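Local coordinates for DUF5636 domain-containing protein (Legionella pneumophila subsp. pneumophila str. Philadelphia 1, PDB 4RD8) that is of unknown function but folds as a mainly helical, strand-free single chain belonging to the DUF5636 family, at residues Pro26-Gln29 against Leu30-Ile34; Leu48-Leu51 against Asn52-Thr56; Phe106-Leu109 against Val110-Phe114; Thr154-Ile157 against Cys158-Tyr162; Pro195-Leu198 against Ser199-Gln203. The protein carries 3 engineered substitutions. All blocks are in the same frame, centred on the assembly; numbering follows the deposited sequence.

Interaction 1: Pro26-Gln29 against Leu30-Ile34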
loop_
_atom_site.group_PDB
_atom_site.type_symbol
_atom_site.label_atom_id
_atom_site.label_comp_id
_atom_site.label_asym_id
_atom_site.label_seq_id
_atom_site.Cartn_x
_atom_site.Cartn_y
_atom_site.Cartn_z
ATOM N N PRO A 26 -19.234 8.240 -3.297
ATOM C CA PRO A 26 -18.348 8.114 -2.132
ATOM C C PRO A 26 -17.072 7.335 -2.451
ATOM O O PRO A 26 -16.005 7.690 -1.940
ATOM C CB PRO A 26 -19.214 7.360 -1.120
ATOM C CG PRO A 26 -20.622 7.802 -1.457
ATOM C CD PRO A 26 -20.621 7.843 -2.972
ATOM N N PHE A 27 -17.174 6.306 -3.288
ATOM C CA PHE A 27 -15.991 5.549 -3.680
ATOM C C PHE A 27 -15.019 6.435 -4.443
ATOM O O PHE A 27 -13.812 6.422 -4.177
ATOM C CB PHE A 27 -16.370 4.348 -4.535
ATOM C CG PHE A 27 -15.186 3.596 -5.077
ATOM C CD1 PHE A 27 -14.394 2.821 -4.237
ATOM C CD2 PHE A 27 -14.871 3.650 -6.426
ATOM C CE1 PHE A 27 -13.313 2.108 -4.733
ATOM C CE2 PHE A 27 -13.786 2.955 -6.931
ATOM C CZ PHE A 27 -13.001 2.179 -6.087
ATOM N N ILE A 28 -15.550 7.199 -5.394
ATOM C CA ILE A 28 -14.734 8.074 -6.221
ATOM C C ILE A 28 -14.021 9.089 -5.343
ATOM O O ILE A 28 -12.844 9.374 -5.548
ATOM C CB ILE A 28 -15.586 8.805 -7.290
ATOM C CG1 ILE A 28 -16.137 7.801 -8.306
ATOM C CG2 ILE A 28 -14.766 9.871 -8.003
ATOM C CD1 ILE A 28 -17.237 8.366 -9.214
ATOM N N GLN A 29 -14.739 9.632 -4.361
ATOM C CA GLN A 29 -14.159 10.609 -3.441
ATOM C C GLN A 29 -13.019 9.985 -2.630
ATOM O O GLN A 29 -11.965 10.600 -2.465
ATOM C CB GLN A 29 -15.228 11.179 -2.509
ATOM C CG GLN A 29 -14.692 12.123 -1.424
ATOM C CD GLN A 29 -14.097 13.415 -1.976
ATOM O OE1 GLN A 29 -14.215 13.717 -3.166
ATOM N NE2 GLN A 29 -13.461 14.192 -1.099
ATOM N N LEU A 30 -13.224 8.757 -2.152
ATOM C CA LEU A 30 -12.198 8.064 -1.377
ATOM C C LEU A 30 -10.937 7.845 -2.212
ATOM O O LEU A 30 -9.825 8.073 -1.729
ATOM C CB LEU A 30 -12.736 6.741 -0.826
ATOM C CG LEU A 30 -13.834 6.866 0.247
ATOM C CD1 LEU A 30 -14.372 5.489 0.609
ATOM C CD2 LEU A 30 -13.329 7.580 1.497
ATOM N N CYS A 31 -11.106 7.421 -3.462
ATOM C CA CYS A 31 -9.955 7.210 -4.346
ATOM C C CYS A 31 -9.230 8.514 -4.644
ATOM O O CYS A 31 -8.001 8.545 -4.734
ATOM C CB CYS A 31 -10.382 6.558 -5.664
ATOM S SG CYS A 31 -10.946 4.850 -5.496
ATOM N N THR A 32 -10.000 9.580 -4.829
ATOM C CA THR A 32 -9.437 10.877 -5.140
ATOM C C THR A 32 -8.579 11.362 -3.979
ATOM O O THR A 32 -7.487 11.893 -4.187
ATOM C CB THR A 32 -10.546 11.884 -5.451
ATOM O OG1 THR A 32 -11.283 11.416 -6.585
ATOM C CG2 THR A 32 -9.968 13.256 -5.743
ATOM N N LYS A 33 -9.060 11.154 -2.755
ATOM C CA LYS A 33 -8.299 11.544 -1.569
ATOM C C LYS A 33 -6.979 10.761 -1.479
ATOM O O LYS A 33 -5.928 11.342 -1.188
ATOM C CB LYS A 33 -9.150 11.361 -0.305
ATOM C CG LYS A 33 -10.375 12.273 -0.248
ATOM C CD LYS A 33 -9.987 13.731 -0.114
ATOM C CE LYS A 33 -9.499 14.061 1.287
ATOM N NZ LYS A 33 -10.617 14.131 2.267
ATOM N N ILE A 34 -7.038 9.460 -1.748
ATOM C CA ILE A 34 -5.840 8.615 -1.746
ATOM C C ILE A 34 -4.844 9.082 -2.798
ATOM O O ILE A 34 -3.653 9.209 -2.518
ATOM C CB ILE A 34 -6.201 7.134 -1.959
ATOM C CG1 ILE A 34 -6.915 6.614 -0.713
ATOM C CG2 ILE A 34 -4.961 6.301 -2.255
ATOM C CD1 ILE A 34 -7.435 5.198 -0.858
#
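Pro26 O accepts from Leu30 N at 3.0 Å, the first of four successive i to i+4 backbone bonds that carry Pro26-Gln29 into Leu30-Ile34 as unbroken alpha-helix; Phe27, Ile28 and Gln29 pair in the same way with Cys31, Thr32 and Lys33. On one flank Cys31 SG sits over a face of the Phe27 ring, 3.7 Å from its centroid and nearest to CZ. With CG anti to the backbone N (chi1 175°), Phe27 turns its ring to meet the sulfur from the next turn. Thr32 OG1 donates to Ile28 O at 2.8 Å, standing 38° out of the carbonyl plane. The backbone N of Thr32 grips the same oxygen from the opposite face. Because OG1 lies beside its own backbone N (chi1 -61°), it can fold back onto this carbonyl. On another flank Gln29 NE2 lies 3.6 Å from Lys33 CD, the two chains crossing at a slant, and their polar ends share Glu150, which takes a hydrogen bond from the amide and a salt bridge from Lys33 NZ. Cys31 also packs on Cys179 and Leu183 of helix 179-184. The pattern illustrates an amphipathic helix, with a Cys sulfur-aromatic contact spanning one turn.

Interaction 2: Leu48-Leu51 against Asn52-Thr56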
loop_
_atom_site.group_PDB
_atom_site.type_symbol
_atom_site.label_atom_id
_atom_site.label_comp_id
_atom_site.label_asym_id
_atom_site.label_seq_id
_atom_site.Cartn_x
_atom_site.Cartn_y
_atom_site.Cartn_z
ATOM N N LEU A 48 5.583 7.839 6.843
ATOM C CA LEU A 48 6.810 7.039 6.797
ATOM C C LEU A 48 7.625 7.214 8.074
ATOM O O LEU A 48 8.187 6.250 8.605
ATOM C CB LEU A 48 7.668 7.386 5.568
ATOM C CG LEU A 48 7.163 6.894 4.216
ATOM C CD1 LEU A 48 7.944 7.541 3.082
ATOM C CD2 LEU A 48 7.301 5.376 4.130
ATOM N N ILE A 49 7.690 8.452 8.565
ATOM C CA ILE A 49 8.299 8.733 9.857
ATOM C C ILE A 49 7.595 7.940 10.967
ATOM O O ILE A 49 8.253 7.347 11.827
ATOM C CB ILE A 49 8.275 10.250 10.170
ATOM C CG1 ILE A 49 9.281 10.982 9.276
ATOM C CG2 ILE A 49 8.593 10.503 11.634
ATOM C CD1 ILE A 49 9.105 12.479 9.249
ATOM N N GLU A 50 6.265 7.910 10.927
ATOM C CA GLU A 50 5.482 7.205 11.941
ATOM C C GLU A 50 5.746 5.702 11.863
ATOM O O GLU A 50 5.933 5.045 12.891
ATOM C CB GLU A 50 3.984 7.507 11.771
ATOM C CG GLU A 50 3.051 6.724 12.700
ATOM C CD GLU A 50 3.220 7.089 14.170
ATOM O OE1 GLU A 50 3.564 8.255 14.481
ATOM O OE2 GLU A 50 3.003 6.203 15.025
ATOM N N LEU A 51 5.782 5.174 10.642
ATOM C CA LEU A 51 6.039 3.752 10.426
ATOM C C LEU A 51 7.438 3.412 10.924
ATOM O O LEU A 51 7.644 2.390 11.591
ATOM C CB LEU A 51 5.902 3.401 8.946
ATOM C CG LEU A 51 6.079 1.922 8.587
ATOM C CD1 LEU A 51 4.972 1.090 9.206
ATOM C CD2 LEU A 51 6.113 1.741 7.069
ATOM N N ASN A 52 8.391 4.292 10.619
ATOM C CA ASN A 52 9.763 4.134 11.097
ATOM C C ASN A 52 9.846 4.153 12.610
ATOM O O ASN A 52 10.639 3.424 13.203
ATOM C CB ASN A 52 10.670 5.230 10.536
ATOM C CG ASN A 52 12.100 5.112 11.029
ATOM O OD1 ASN A 52 12.906 4.360 10.468
ATOM N ND2 ASN A 52 12.427 5.861 12.079
ATOM N N GLU A 53 9.038 5.003 13.235
ATOM C CA GLU A 53 9.074 5.136 14.682
ATOM C C GLU A 53 8.460 3.917 15.361
ATOM O O GLU A 53 8.969 3.441 16.376
ATOM C CB GLU A 53 8.380 6.418 15.132
ATOM C CG GLU A 53 8.545 6.690 16.610
ATOM C CD GLU A 53 8.122 8.090 16.994
ATOM O OE1 GLU A 53 6.905 8.313 17.174
ATOM O OE2 GLU A 53 9.009 8.961 17.121
ATOM N N GLN A 54 7.375 3.401 14.794
ATOM C CA GLN A 54 6.751 2.206 15.344
ATOM C C GLN A 54 7.677 0.991 15.218
ATOM O O GLN A 54 7.802 0.196 16.147
ATOM C CB GLN A 54 5.384 1.962 14.690
ATOM C CG GLN A 54 4.367 3.063 14.996
ATOM C CD GLN A 54 2.972 2.731 14.499
ATOM O OE1 GLN A 54 2.657 1.570 14.237
ATOM N NE2 GLN A 54 2.131 3.754 14.357
ATOM N N LEU A 55 8.343 0.873 14.075
ATOM C CA LEU A 55 9.326 -0.189 13.852
ATOM C C LEU A 55 10.526 -0.078 14.801
ATOM O O LEU A 55 10.958 -1.080 15.389
ATOM C CB LEU A 55 9.798 -0.158 12.395
ATOM C CG LEU A 55 10.853 -1.171 11.939
ATOM C CD1 LEU A 55 10.348 -2.599 12.144
ATOM C CD2 LEU A 55 11.222 -0.929 10.472
ATOM N N THR A 56 11.059 1.136 14.942
ATOM C CA THR A 56 12.166 1.399 15.861
ATOM C C THR A 56 11.800 0.976 17.278
ATOM O O THR A 56 12.595 0.346 17.983
ATOM C CB THR A 56 12.533 2.897 15.882
ATOM O OG1 THR A 56 12.952 3.305 14.574
ATOM C CG2 THR A 56 13.644 3.160 16.875
HETATM O O HOH W 1 10.666 8.081 12.959
#
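Glu50 and Gln54 form a side-chain clasp one turn apart on helix 41-61, at the edge of its buried face, where Gln54 also touches Leu78 of helix 69-85 and Leu140 of helix 130-144. Gln54 NE2 donates to Glu50 OE2 at 2.7 Å in an almost straight bond, 176° at the hydrogen. The acceptor oxygen lies in the plane of the amide and offers its anti lone pair, the one turned away from OE1, while carboxylate and amide planes stand 72° apart. A bend at chi2 (66°) brings the end of Glu50 back along the helix, whereas Gln54 reaches it with an extended chain. The other oxygen, Glu50 OE1, is 4.3 Å from Glu53 OE1, a like-charged proximity that may make both acids slightly harder to ionise. Elsewhere round the helix a water bridges one turn, donating to Ile49 O at 2.8 Å and accepting from Asn52 ND2 at 3.0 Å. Asn52 OD1 meanwhile accepts from the backbone of Leu213. Leu51 packs on Leu78, Ile82 and Leu213, and Leu55 on Leu78. Regular backbone bonding runs beneath, from Leu48 O to Asn52 N onward: an i to i+4 Glu-Gln side-chain bond on a helix packed against helices 69-85 and 211-218.

Interaction 3: Phe106-Leu109 against Val110-Phe114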
loop_
_atom_site.group_PDB
_atom_site.type_symbol
_atom_site.label_atom_id
_atom_site.label_comp_id
_atom_site.label_asym_id
_atom_site.label_seq_id
_atom_site.Cartn_x
_atom_site.Cartn_y
_atom_site.Cartn_z
ATOM N N PHE A 106 -4.827 -12.869 -9.244
ATOM C CA PHE A 106 -4.371 -11.804 -8.362
ATOM C C PHE A 106 -5.541 -10.890 -7.978
ATOM O O PHE A 106 -5.757 -10.596 -6.801
ATOM C CB PHE A 106 -3.260 -10.979 -9.033
ATOM C CG PHE A 106 -2.727 -9.872 -8.164
ATOM C CD1 PHE A 106 -1.741 -10.125 -7.224
ATOM C CD2 PHE A 106 -3.236 -8.586 -8.266
ATOM C CE1 PHE A 106 -1.255 -9.107 -6.407
ATOM C CE2 PHE A 106 -2.755 -7.561 -7.449
ATOM C CZ PHE A 106 -1.768 -7.823 -6.518
HETATM N N MSE A 107 -6.301 -10.458 -8.973
HETATM C CA MSE A 107 -7.409 -9.535 -8.723
HETATM C C MSE A 107 -8.538 -10.200 -7.931
HETATM O O MSE A 107 -9.207 -9.552 -7.132
HETATM C CB MSE A 107 -7.899 -8.896 -10.027
HETATM C CG MSE A 107 -6.877 -7.932 -10.617
HETATM SE SE MSE A 107 -6.378 -6.458 -9.404
HETATM C CE MSE A 107 -7.122 -5.058 -10.538
ATOM N N PHE A 108 -8.717 -11.503 -8.116
ATOM C CA PHE A 108 -9.674 -12.239 -7.288
ATOM C C PHE A 108 -9.264 -12.164 -5.811
ATOM O O PHE A 108 -10.094 -11.936 -4.919
ATOM C CB PHE A 108 -9.795 -13.702 -7.745
ATOM C CG PHE A 108 -10.583 -14.558 -6.783
ATOM C CD1 PHE A 108 -11.966 -14.563 -6.813
ATOM C CD2 PHE A 108 -9.933 -15.326 -5.823
ATOM C CE1 PHE A 108 -12.697 -15.337 -5.915
ATOM C CE2 PHE A 108 -10.665 -16.108 -4.925
ATOM C CZ PHE A 108 -12.043 -16.109 -4.972
ATOM N N LEU A 109 -7.980 -12.359 -5.534
ATOM C CA LEU A 109 -7.531 -12.329 -4.141
ATOM C C LEU A 109 -7.626 -10.917 -3.561
ATOM O O LEU A 109 -7.939 -10.750 -2.379
ATOM C CB LEU A 109 -6.102 -12.870 -4.026
ATOM C CG LEU A 109 -6.059 -14.370 -4.347
ATOM C CD1 LEU A 109 -4.604 -14.856 -4.433
ATOM C CD2 LEU A 109 -6.811 -15.161 -3.258
ATOM N N VAL A 110 -7.344 -9.906 -4.387
ATOM C CA VAL A 110 -7.513 -8.510 -3.950
ATOM C C VAL A 110 -8.981 -8.281 -3.580
ATOM O O VAL A 110 -9.297 -7.725 -2.519
ATOM C CB VAL A 110 -7.082 -7.508 -5.056
ATOM C CG1 VAL A 110 -7.544 -6.069 -4.706
ATOM C CG2 VAL A 110 -5.568 -7.543 -5.230
ATOM N N SER A 111 -9.873 -8.724 -4.460
ATOM C CA SER A 111 -11.305 -8.537 -4.234
ATOM C C SER A 111 -11.776 -9.280 -2.994
ATOM O O SER A 111 -12.844 -8.980 -2.459
ATOM C CB SER A 111 -12.127 -8.998 -5.440
ATOM O OG SER A 111 -12.262 -10.411 -5.455
ATOM N N SER A 112 -10.986 -10.251 -2.550
ATOM C CA SER A 112 -11.330 -11.042 -1.379
ATOM C C SER A 112 -10.705 -10.497 -0.101
ATOM O O SER A 112 -10.939 -11.046 0.976
ATOM C CB SER A 112 -10.913 -12.508 -1.567
ATOM O OG SER A 112 -11.503 -13.038 -2.751
ATOM N N GLY A 113 -9.907 -9.432 -0.217
ATOM C CA GLY A 113 -9.337 -8.787 0.958
ATOM C C GLY A 113 -7.912 -9.169 1.340
ATOM O O GLY A 113 -7.417 -8.746 2.386
ATOM N N PHE A 114 -7.246 -9.966 0.508
ATOM C CA PHE A 114 -5.868 -10.365 0.786
ATOM C C PHE A 114 -4.849 -9.371 0.242
ATOM O O PHE A 114 -4.977 -8.892 -0.891
ATOM C CB PHE A 114 -5.570 -11.745 0.172
ATOM C CG PHE A 114 -6.335 -12.869 0.804
ATOM C CD1 PHE A 114 -5.844 -13.515 1.931
ATOM C CD2 PHE A 114 -7.552 -13.279 0.278
ATOM C CE1 PHE A 114 -6.541 -14.560 2.517
ATOM C CE2 PHE A 114 -8.263 -14.320 0.871
ATOM C CZ PHE A 114 -7.752 -14.964 1.996
#
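Phe106 and Val110 meet on the inner flank of helix 103-111, which ends in a Schellman motif at Gly113. The bump here is the Val110 CG2 methyl, which presses obliquely on the Phe106 ring, 3.6 Å from CE2. Met107, present as selenomethionine, flanks the same methyl with its SE 4.4 Å away, and Trp180 of helix 179-184 packs on all three side chains, meeting the Phe106 ring edge-to-face. At the helix end the chain turns over through the positive phi of Gly113 (98°). There Phe114 N donates to Leu109 O at 3.1 Å, and Gly113 N reaches back to Val110 O. This reversal swings the Phe114 ring against the side chain of Leu109, with CD2 of Phe114 4.1 Å from CD2 of Leu109, so the two side chains meet beside the last turn. Leu109 O itself lies at the edge of the Phe114 ring, in its plane. A bond from Ser111 OG to Phe108 O holds in one of two conformers and is therefore tentative. On another flank the hydroxyl of Ser112 perches over one face of the Phe108 ring, offset toward the rim and closest to CZ, while Ser112 OG donates to Phe108 O at 2.8 Å.

Interaction 4: Thr154-Ile157 against Cys158-Tyr162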
loop_
_atom_site.group_PDB
_atom_site.type_symbol
_atom_site.label_atom_id
_atom_site.label_comp_id
_atom_site.label_asym_id
_atom_site.label_seq_id
_atom_site.Cartn_x
_atom_site.Cartn_y
_atom_site.Cartn_z
ATOM N N THR A 154 -11.903 2.950 10.354
ATOM C CA THR A 154 -10.623 2.429 9.889
ATOM C C THR A 154 -10.772 0.970 9.452
ATOM O O THR A 154 -10.213 0.556 8.439
ATOM C CB THR A 154 -9.548 2.566 10.985
ATOM O OG1 THR A 154 -9.338 3.960 11.262
ATOM C CG2 THR A 154 -8.234 1.929 10.538
ATOM N N SER A 155 -11.579 0.219 10.192
ATOM C CA SER A 155 -11.764 -1.207 9.930
ATOM C C SER A 155 -12.521 -1.477 8.626
ATOM O O SER A 155 -12.628 -2.628 8.201
ATOM C CB SER A 155 -12.498 -1.868 11.096
ATOM O OG SER A 155 -13.825 -1.383 11.199
ATOM N N GLU A 156 -13.051 -0.425 7.999
ATOM C CA GLU A 156 -13.794 -0.593 6.740
ATOM C C GLU A 156 -13.018 -0.154 5.503
ATOM O O GLU A 156 -13.561 -0.148 4.404
ATOM C CB GLU A 156 -15.162 0.110 6.808
ATOM C CG GLU A 156 -16.062 -0.487 7.893
ATOM C CD GLU A 156 -17.431 0.161 7.978
ATOM O OE1 GLU A 156 -17.716 1.093 7.195
ATOM O OE2 GLU A 156 -18.235 -0.262 8.839
ATOM N N ILE A 157 -11.751 0.199 5.685
ATOM C CA ILE A 157 -10.922 0.642 4.564
ATOM C C ILE A 157 -10.794 -0.472 3.524
ATOM O O ILE A 157 -10.896 -0.226 2.319
ATOM C CB ILE A 157 -9.525 1.091 5.049
ATOM C CG1 ILE A 157 -9.621 2.467 5.711
ATOM C CG2 ILE A 157 -8.541 1.173 3.884
ATOM C CD1 ILE A 157 -8.356 2.866 6.465
ATOM N N CYS A 158 -10.597 -1.704 3.979
ATOM C CA CYS A 158 -10.433 -2.823 3.039
ATOM C C CYS A 158 -11.713 -3.037 2.218
ATOM O O CYS A 158 -11.684 -3.053 0.985
ATOM C CB CYS A 158 -10.061 -4.104 3.777
ATOM S SG CYS A 158 -9.596 -5.439 2.645
ATOM N N ASP A 159 -12.848 -3.172 2.901
ATOM C CA ASP A 159 -14.107 -3.398 2.200
ATOM C C ASP A 159 -14.527 -2.231 1.297
ATOM O O ASP A 159 -15.017 -2.448 0.189
ATOM C CB ASP A 159 -15.243 -3.689 3.188
ATOM C CG ASP A 159 -15.103 -5.041 3.867
ATOM O OD1 ASP A 159 -14.231 -5.836 3.471
ATOM O OD2 ASP A 159 -15.885 -5.313 4.799
ATOM N N ARG A 160 -14.361 -1.003 1.779
ATOM C CA ARG A 160 -14.872 0.161 1.047
ATOM C C ARG A 160 -13.978 0.622 -0.100
ATOM O O ARG A 160 -14.434 1.322 -1.008
ATOM C CB ARG A 160 -15.104 1.334 1.994
ATOM C CG ARG A 160 -16.283 1.146 2.916
ATOM C CD ARG A 160 -16.559 2.420 3.672
ATOM N NE ARG A 160 -17.582 2.219 4.693
ATOM C CZ ARG A 160 -18.452 3.150 5.073
ATOM N NH1 ARG A 160 -18.435 4.347 4.508
ATOM N NH2 ARG A 160 -19.343 2.875 6.018
ATOM N N ILE A 161 -12.698 0.276 -0.032
ATOM C CA ILE A 161 -11.754 0.738 -1.046
ATOM C C ILE A 161 -10.962 -0.390 -1.717
ATOM O O ILE A 161 -11.125 -0.658 -2.916
ATOM C CB ILE A 161 -10.773 1.794 -0.472
ATOM C CG1 ILE A 161 -11.539 2.906 0.274
ATOM C CG2 ILE A 161 -9.963 2.404 -1.593
ATOM C CD1 ILE A 161 -10.641 3.751 1.194
ATOM N N TYR A 162 -10.103 -1.049 -0.949
ATOM C CA TYR A 162 -9.186 -2.054 -1.501
ATOM C C TYR A 162 -9.875 -3.157 -2.303
ATOM O O TYR A 162 -9.496 -3.433 -3.435
ATOM C CB TYR A 162 -8.370 -2.672 -0.373
ATOM C CG TYR A 162 -7.331 -3.693 -0.807
ATOM C CD1 TYR A 162 -6.080 -3.289 -1.262
ATOM C CD2 TYR A 162 -7.583 -5.044 -0.714
ATOM C CE1 TYR A 162 -5.109 -4.225 -1.624
ATOM C CE2 TYR A 162 -6.622 -5.993 -1.084
ATOM C CZ TYR A 162 -5.384 -5.567 -1.538
ATOM O OH TYR A 162 -4.437 -6.514 -1.890
HETATM O O HOH W 2 -12.918 -3.676 5.628
#
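Glu156 and Arg160 join in an i to i+4 salt bridge across the first turn of helix 157-162, for which Glu156 occupies the N-cap position. Their side chains run at a slant to one another, and the carboxylate and guanidinium planes are only 26° apart. A single oxygen does the gripping: Glu156 OE1 sits at the edge of the guanidinium of Arg160, near its plane, between NE and NH2, and is 2.7 Å from each. Both hydrogen bonds are strongly bent, near 122° at the hydrogen, and weak, so the forked pairing probably owes much to charge attraction. Arg160 spans the gap with a chain extended from CG to NE, while Glu156 CG stands beside its own backbone N (chi1 -62°), sending the acid along the helix flank. Asp159, the next acidic residue, has its own salt bridge to Lys163. On the buried flank Ile157 CG2 approaches Ile161 CD1 at 4.3 Å; Ile157 packs on Trp135 and Ile139 of helix 130-144, and Ile161 on Trp135 too and on Leu30 and Ile34 of helix 25-38. Over Cys158-Tyr162 the backbone widens into a pi-type turn, where Ile157 O takes Ile161 N at 3.0 Å and, more weakly, Tyr162 N at 3.5 Å. At the opening of the helix, a water accepts from Asp159 N at 2.8 Å and donates to Ser155 O at 2.8 Å.

Interaction 5: Pro195-Leu198 against Ser199-Gln203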
loop_
_atom_site.group_PDB
_atom_site.type_symbol
_atom_site.label_atom_id
_atom_site.label_comp_id
_atom_site.label_asym_id
_atom_site.label_seq_id
_atom_site.Cartn_x
_atom_site.Cartn_y
_atom_site.Cartn_z
ATOM N N PRO A 195 5.196 2.448 -7.111
ATOM C CA PRO A 195 5.940 1.673 -6.113
ATOM C C PRO A 195 7.449 1.715 -6.342
ATOM O O PRO A 195 8.198 1.605 -5.371
ATOM C CB PRO A 195 5.400 0.246 -6.300
ATOM C CG PRO A 195 4.916 0.216 -7.740
ATOM C CD PRO A 195 4.343 1.597 -7.963
ATOM N N GLU A 196 7.895 1.866 -7.589
ATOM C CA GLU A 196 9.325 1.976 -7.851
ATOM C C GLU A 196 9.852 3.253 -7.222
ATOM O O GLU A 196 10.943 3.279 -6.647
ATOM C CB GLU A 196 9.627 1.989 -9.354
ATOM C CG GLU A 196 9.018 0.836 -10.129
ATOM C CD GLU A 196 9.254 -0.504 -9.467
ATOM O OE1 GLU A 196 10.386 -1.015 -9.553
ATOM O OE2 GLU A 196 8.310 -1.045 -8.851
ATOM N N TRP A 197 9.083 4.323 -7.347
ATOM C CA TRP A 197 9.521 5.594 -6.791
ATOM C C TRP A 197 9.524 5.526 -5.268
ATOM O O TRP A 197 10.468 5.989 -4.631
ATOM C CB TRP A 197 8.651 6.754 -7.288
ATOM C CG TRP A 197 9.164 8.097 -6.827
ATOM C CD1 TRP A 197 9.996 8.941 -7.508
ATOM C CD2 TRP A 197 8.891 8.733 -5.566
ATOM N NE1 TRP A 197 10.250 10.064 -6.750
ATOM C CE2 TRP A 197 9.580 9.960 -5.561
ATOM C CE3 TRP A 197 8.125 8.379 -4.449
ATOM C CZ2 TRP A 197 9.527 10.840 -4.473
ATOM C CZ3 TRP A 197 8.070 9.254 -3.374
ATOM C CH2 TRP A 197 8.769 10.470 -3.395
ATOM N N LEU A 198 8.475 4.944 -4.683
ATOM C CA LEU A 198 8.396 4.868 -3.223
ATOM C C LEU A 198 9.497 3.993 -2.642
ATOM O O LEU A 198 10.098 4.341 -1.633
ATOM C CB LEU A 198 7.020 4.390 -2.753
ATOM C CG LEU A 198 6.841 4.180 -1.246
ATOM C CD1 LEU A 198 7.067 5.467 -0.469
ATOM C CD2 LEU A 198 5.450 3.626 -0.956
ATOM N N SER A 199 9.773 2.872 -3.294
ATOM C CA SER A 199 10.829 1.976 -2.839
ATOM C C SER A 199 12.192 2.661 -2.826
ATOM O O SER A 199 12.964 2.518 -1.874
ATOM C CB SER A 199 10.873 0.724 -3.711
ATOM O OG SER A 199 12.189 0.206 -3.766
ATOM N N ASP A 200 12.486 3.414 -3.881
ATOM C CA ASP A 200 13.767 4.120 -3.981
ATOM C C ASP A 200 13.824 5.287 -2.996
ATOM O O ASP A 200 14.876 5.605 -2.442
ATOM C CB ASP A 200 13.983 4.637 -5.404
ATOM C CG ASP A 200 14.150 3.519 -6.417
ATOM O OD1 ASP A 200 14.440 2.372 -6.007
ATOM O OD2 ASP A 200 14.000 3.793 -7.627
ATOM N N HIS A 201 12.678 5.924 -2.792
ATOM C CA HIS A 201 12.567 7.014 -1.834
ATOM C C HIS A 201 12.936 6.533 -0.427
ATOM O O HIS A 201 13.643 7.220 0.306
ATOM C CB HIS A 201 11.142 7.578 -1.843
ATOM C CG HIS A 201 10.947 8.727 -0.929
ATOM N ND1 HIS A 201 11.579 9.952 -1.092
ATOM C CD2 HIS A 201 10.178 8.875 0.192
ATOM C CE1 HIS A 201 11.221 10.775 -0.135
ATOM N NE2 HIS A 201 10.361 10.138 0.657
ATOM N N ILE A 202 12.463 5.342 -0.067
ATOM C CA ILE A 202 12.713 4.785 1.259
ATOM C C ILE A 202 14.173 4.363 1.433
ATOM O O ILE A 202 14.814 4.712 2.429
ATOM C CB ILE A 202 11.771 3.593 1.553
ATOM C CG1 ILE A 202 10.337 4.089 1.766
ATOM C CG2 ILE A 202 12.245 2.825 2.770
ATOM C CD1 ILE A 202 9.285 2.968 1.786
ATOM N N GLN A 203 14.700 3.619 0.461
ATOM C CA GLN A 203 16.068 3.103 0.540
ATOM C C GLN A 203 17.127 4.195 0.479
ATOM O O GLN A 203 18.241 4.014 0.972
ATOM C CB GLN A 203 16.313 2.034 -0.533
ATOM C CG GLN A 203 15.575 0.725 -0.256
ATOM C CD GLN A 203 15.895 -0.375 -1.258
ATOM O OE1 GLN A 203 17.057 -0.617 -1.586
ATOM N NE2 GLN A 203 14.857 -1.047 -1.750
#
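Trp197 and His201 form an offset aromatic stack one turn apart, close to the start of alpha-helix 195-204. Pro195 opens the helix, its O accepting from Ser199 N at 2.9 Å. The Pro195 ring packs on Thr130 and His131 of helix 130-144. Glu196 continues the backbone ladder by accepting from Asp200 N, while its carboxylate turns elsewhere and is held by Ser124 OG. Trp197 brings the main feature: its six-membered ring and the His201 imidazole lie one partly over the other, with centroids 4.7 Å apart and planes only 12° from parallel. Both residues hold CG anti to the backbone N (chi1 -175° and -178°), which sends the two rings off the helix in the same direction. The Trp197 atom CH2 lies over one face of the imidazole, 3.7 Å from ND1 of His201, and His201 CB tops the indole face in a CH-pi contact, 4.0 Å from the six-membered ring centroid. His201 NE2 is also hydrogen-bonded to Asn45 OD1 of helix 41-61, which probably helps fix the imidazole rotation. Leu198, last of the four, is directed to the buried flank near Gln134 of helix 130-144, and one turn on Leu198 CD1 meets Ile202 CD1 at 4.0 Å.

In the fold
The five contacts follow one another along the chain, each within one helix or at its boundary. Two junctions link them. Interaction 4 is central to the first: the Phe27 ring of interaction 1 brings CD1 within 3.6 Å of Arg160 O, centres 12 Å apart, and Tyr162 OH probably hydrogen-bonds to Phe114 O of interaction 3 at 2.6 Å. The second joins interactions 2 and 5, centres 16 Å apart, where Leu48 of helix 41-61 meets Leu198, His201 and Ile202 of helix 195-204. Interactions 3 and 5 lie on opposite sides of the chain's centre. The two junctions thus bring together helices far apart in sequence in this strand-free chain.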